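Local atomic coordinates of aerobic respiration control sensor protein ArcB (Escherichia coli, PDB entry 2A0B), a protein that senses anaerobic conditions as a membrane-bound histidine kinase and passes phosphate to the regulator ArcA through a four-step phosphorelay, here represented by its histidine-containing phosphotransfer (HPt) domain. Residues F36-P41 with E107-D111. Residues are numbered along the deposited sequence; the frame is centred on the assembly and turned at random.
Sequences FEKMMP and EWRHD. With ZN (zinc ion), chain B.
W108 carries most of the contact between helices 26-52 and 93-122 here, its indole pressed against M40, P41 and the backbone of E37. One residue earlier, E107 turns to the other flank of its helix and binds the zinc ion through OE2 at 2.0 Å, sharing the metal with H77 and E103. W108 itself has CG placed between its backbone N and carbonyl carbon (chi1 71°), which sends the indole across to helix 26-52. M40 covers one face of it: CB stands 3.6 Å from the centroid of the six-membered ring, almost on the ring normal, a CH-pi contact. The M40 chain then bends at chi2 and chi3, bringing CE back to 3.9 Å from W108 CG, while SD stays above the five-membered ring in a longer Met-aromatic contact. P41 meets the benzo end obliquely, with CD 3.8 Å from W108 CZ2, and E37 O lies equally close to W108 CH2. F36 adds a looser apolar contact near CE3. R109 CG lies over the opposite indole face, toward the rim, leaving the ring between it and M40 CB; in the conformer described, one of two, the guanidinium turns one face to W108 CZ2 from beyond the ring edge, tilted against the indole. Farther along, D111 turns toward H77 and L78 of helix 76-85. The two segments run antiparallel (176°), their axes 11.1 Å apart, a wide spacing bridged by the indole. Within the four-helix bundle of the HPt domain, F36 packs against A69 and A70 of helix 56-72, and E37 forms a salt bridge with K116 farther along helix 93-122.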
loop_
_atom_site.group_PDB
_atom_site.type_symbol
_atom_site.label_atom_id
_atom_site.label_comp_id
_atom_site.label_asym_id
_atom_site.label_seq_id
_atom_site.Cartn_x
_atom_site.Cartn_y
_atom_site.Cartn_z
ATOM N N PHE A 36 -5.149 8.737 -1.616
ATOM C CA PHE A 36 -4.214 7.756 -0.941
ATOM C C PHE A 36 -3.006 8.537 -0.425
ATOM O O PHE A 36 -2.637 8.286 0.749
ATOM C CB PHE A 36 -3.824 6.703 -1.937
ATOM C CG PHE A 36 -2.903 5.621 -1.381
ATOM C CD1 PHE A 36 -3.439 4.555 -0.699
ATOM C CD2 PHE A 36 -1.549 5.732 -1.618
ATOM C CE1 PHE A 36 -2.552 3.563 -0.223
ATOM C CE2 PHE A 36 -0.671 4.764 -1.109
ATOM C CZ PHE A 36 -1.188 3.684 -0.445
ATOM N N GLU A 37 -2.444 9.392 -1.280
ATOM C CA GLU A 37 -1.259 10.144 -0.765
ATOM C C GLU A 37 -1.517 11.002 0.424
ATOM O O GLU A 37 -0.679 11.266 1.301
ATOM C CB GLU A 37 -0.769 11.101 -1.863
ATOM C CG GLU A 37 -0.101 10.519 -3.072
ATOM C CD GLU A 37 0.380 11.732 -3.892
ATOM O OE1 GLU A 37 1.393 12.318 -3.519
ATOM O OE2 GLU A 37 -0.322 12.137 -4.816
ATOM N N LYS A 38 -2.736 11.616 0.576
ATOM C CA LYS A 38 -2.998 12.432 1.731
ATOM C C LYS A 38 -3.250 11.622 3.005
ATOM O O LYS A 38 -3.082 12.185 4.069
ATOM C CB LYS A 38 -4.143 13.421 1.476
ATOM C CG LYS A 38 -5.540 13.120 1.899
ATOM C CD LYS A 38 -6.403 14.393 1.824
ATOM C CE LYS A 38 -7.460 14.261 0.741
ATOM N NZ LYS A 38 -8.239 15.544 0.672
ATOM N N MET A 39 -3.701 10.351 2.832
ATOM C CA MET A 39 -4.027 9.605 4.036
ATOM C C MET A 39 -2.841 8.761 4.568
ATOM O O MET A 39 -2.805 8.501 5.767
ATOM C CB MET A 39 -5.152 8.596 3.772
ATOM C CG MET A 39 -6.425 9.293 3.225
ATOM S SD MET A 39 -7.109 10.555 4.285
ATOM C CE MET A 39 -7.521 9.669 5.743
ATOM N N MET A 40 -1.961 8.441 3.635
ATOM C CA MET A 40 -0.870 7.509 4.030
ATOM C C MET A 40 0.024 8.024 5.129
ATOM O O MET A 40 0.381 7.198 6.022
ATOM C CB MET A 40 -0.089 7.054 2.818
ATOM C CG MET A 40 -0.479 5.770 2.133
ATOM S SD MET A 40 -0.540 4.330 3.250
ATOM C CE MET A 40 1.051 3.516 2.932
ATOM N N PRO A 41 0.384 9.286 5.192
ATOM C CA PRO A 41 1.207 9.750 6.304
ATOM C C PRO A 41 0.612 9.407 7.646
ATOM O O PRO A 41 1.266 8.896 8.609
ATOM C CB PRO A 41 1.363 11.265 6.127
ATOM C CG PRO A 41 1.147 11.448 4.673
ATOM C CD PRO A 41 0.135 10.390 4.238
ATOM N N GLU A 107 9.192 3.343 1.627
ATOM C CA GLU A 107 8.970 3.249 0.229
ATOM C C GLU A 107 7.553 3.789 -0.297
ATOM O O GLU A 107 7.618 3.829 -1.531
ATOM C CB GLU A 107 9.008 1.838 -0.266
ATOM C CG GLU A 107 7.759 1.021 0.134
ATOM C CD GLU A 107 7.876 -0.315 -0.490
ATOM O OE1 GLU A 107 7.911 -0.579 -1.691
ATOM O OE2 GLU A 107 8.025 -1.252 0.354
ATOM N N TRP A 108 6.691 4.072 0.620
ATOM C CA TRP A 108 5.358 4.270 -0.102
ATOM C C TRP A 108 5.326 5.487 -1.031
ATOM O O TRP A 108 4.643 5.283 -2.069
ATOM C CB TRP A 108 4.282 4.345 0.963
ATOM C CG TRP A 108 4.232 5.543 1.806
ATOM C CD1 TRP A 108 4.798 5.777 3.030
ATOM C CD2 TRP A 108 3.592 6.809 1.495
ATOM N NE1 TRP A 108 4.548 7.002 3.528
ATOM C CE2 TRP A 108 3.776 7.667 2.531
ATOM C CE3 TRP A 108 2.842 7.150 0.322
ATOM C CZ2 TRP A 108 3.286 8.985 2.576
ATOM C CZ3 TRP A 108 2.357 8.459 0.367
ATOM C CH2 TRP A 108 2.564 9.322 1.436
ATOM N N ARG A 109 6.059 6.536 -0.662
ATOM C CA ARG A 109 6.014 7.685 -1.621
ATOM C C ARG A 109 6.583 7.285 -2.927
ATOM O O ARG A 109 6.172 7.676 -4.070
ATOM C CB ARG A 109 6.601 8.909 -0.939
ATOM C CG ARG A 109 5.983 9.398 0.348
ATOM C CD ARG A 109 6.579 10.691 0.881
ATOM N NE ARG A 109 5.918 11.266 2.046
ATOM C CZ ARG A 109 6.133 10.945 3.313
ATOM N NH1 ARG A 109 6.999 9.974 3.610
ATOM N NH2 ARG A 109 5.450 11.545 4.276
ATOM N N HIS A 110 7.699 6.476 -2.996
ATOM C CA HIS A 110 8.257 6.001 -4.219
ATOM C C HIS A 110 7.333 5.166 -5.080
ATOM O O HIS A 110 7.244 5.232 -6.285
ATOM C CB HIS A 110 9.609 5.241 -3.917
ATOM C CG HIS A 110 10.146 4.459 -5.048
ATOM N ND1 HIS A 110 10.837 5.040 -6.090
ATOM C CD2 HIS A 110 10.146 3.143 -5.405
ATOM C CE1 HIS A 110 11.198 4.162 -6.985
ATOM N NE2 HIS A 110 10.801 2.973 -6.597
ATOM N N ASP A 111 6.582 4.236 -4.395
ATOM C CA ASP A 111 5.624 3.407 -5.092
ATOM C C ASP A 111 4.500 4.372 -5.695
ATOM O O ASP A 111 4.223 4.008 -6.843
ATOM C CB ASP A 111 4.928 2.480 -4.091
ATOM C CG ASP A 111 5.687 1.237 -3.663
ATOM O OD1 ASP A 111 6.906 1.471 -3.352
ATOM O OD2 ASP A 111 5.302 0.070 -3.662
HETATM ZN ZN ZN B . 8.874 -2.994 -0.266
#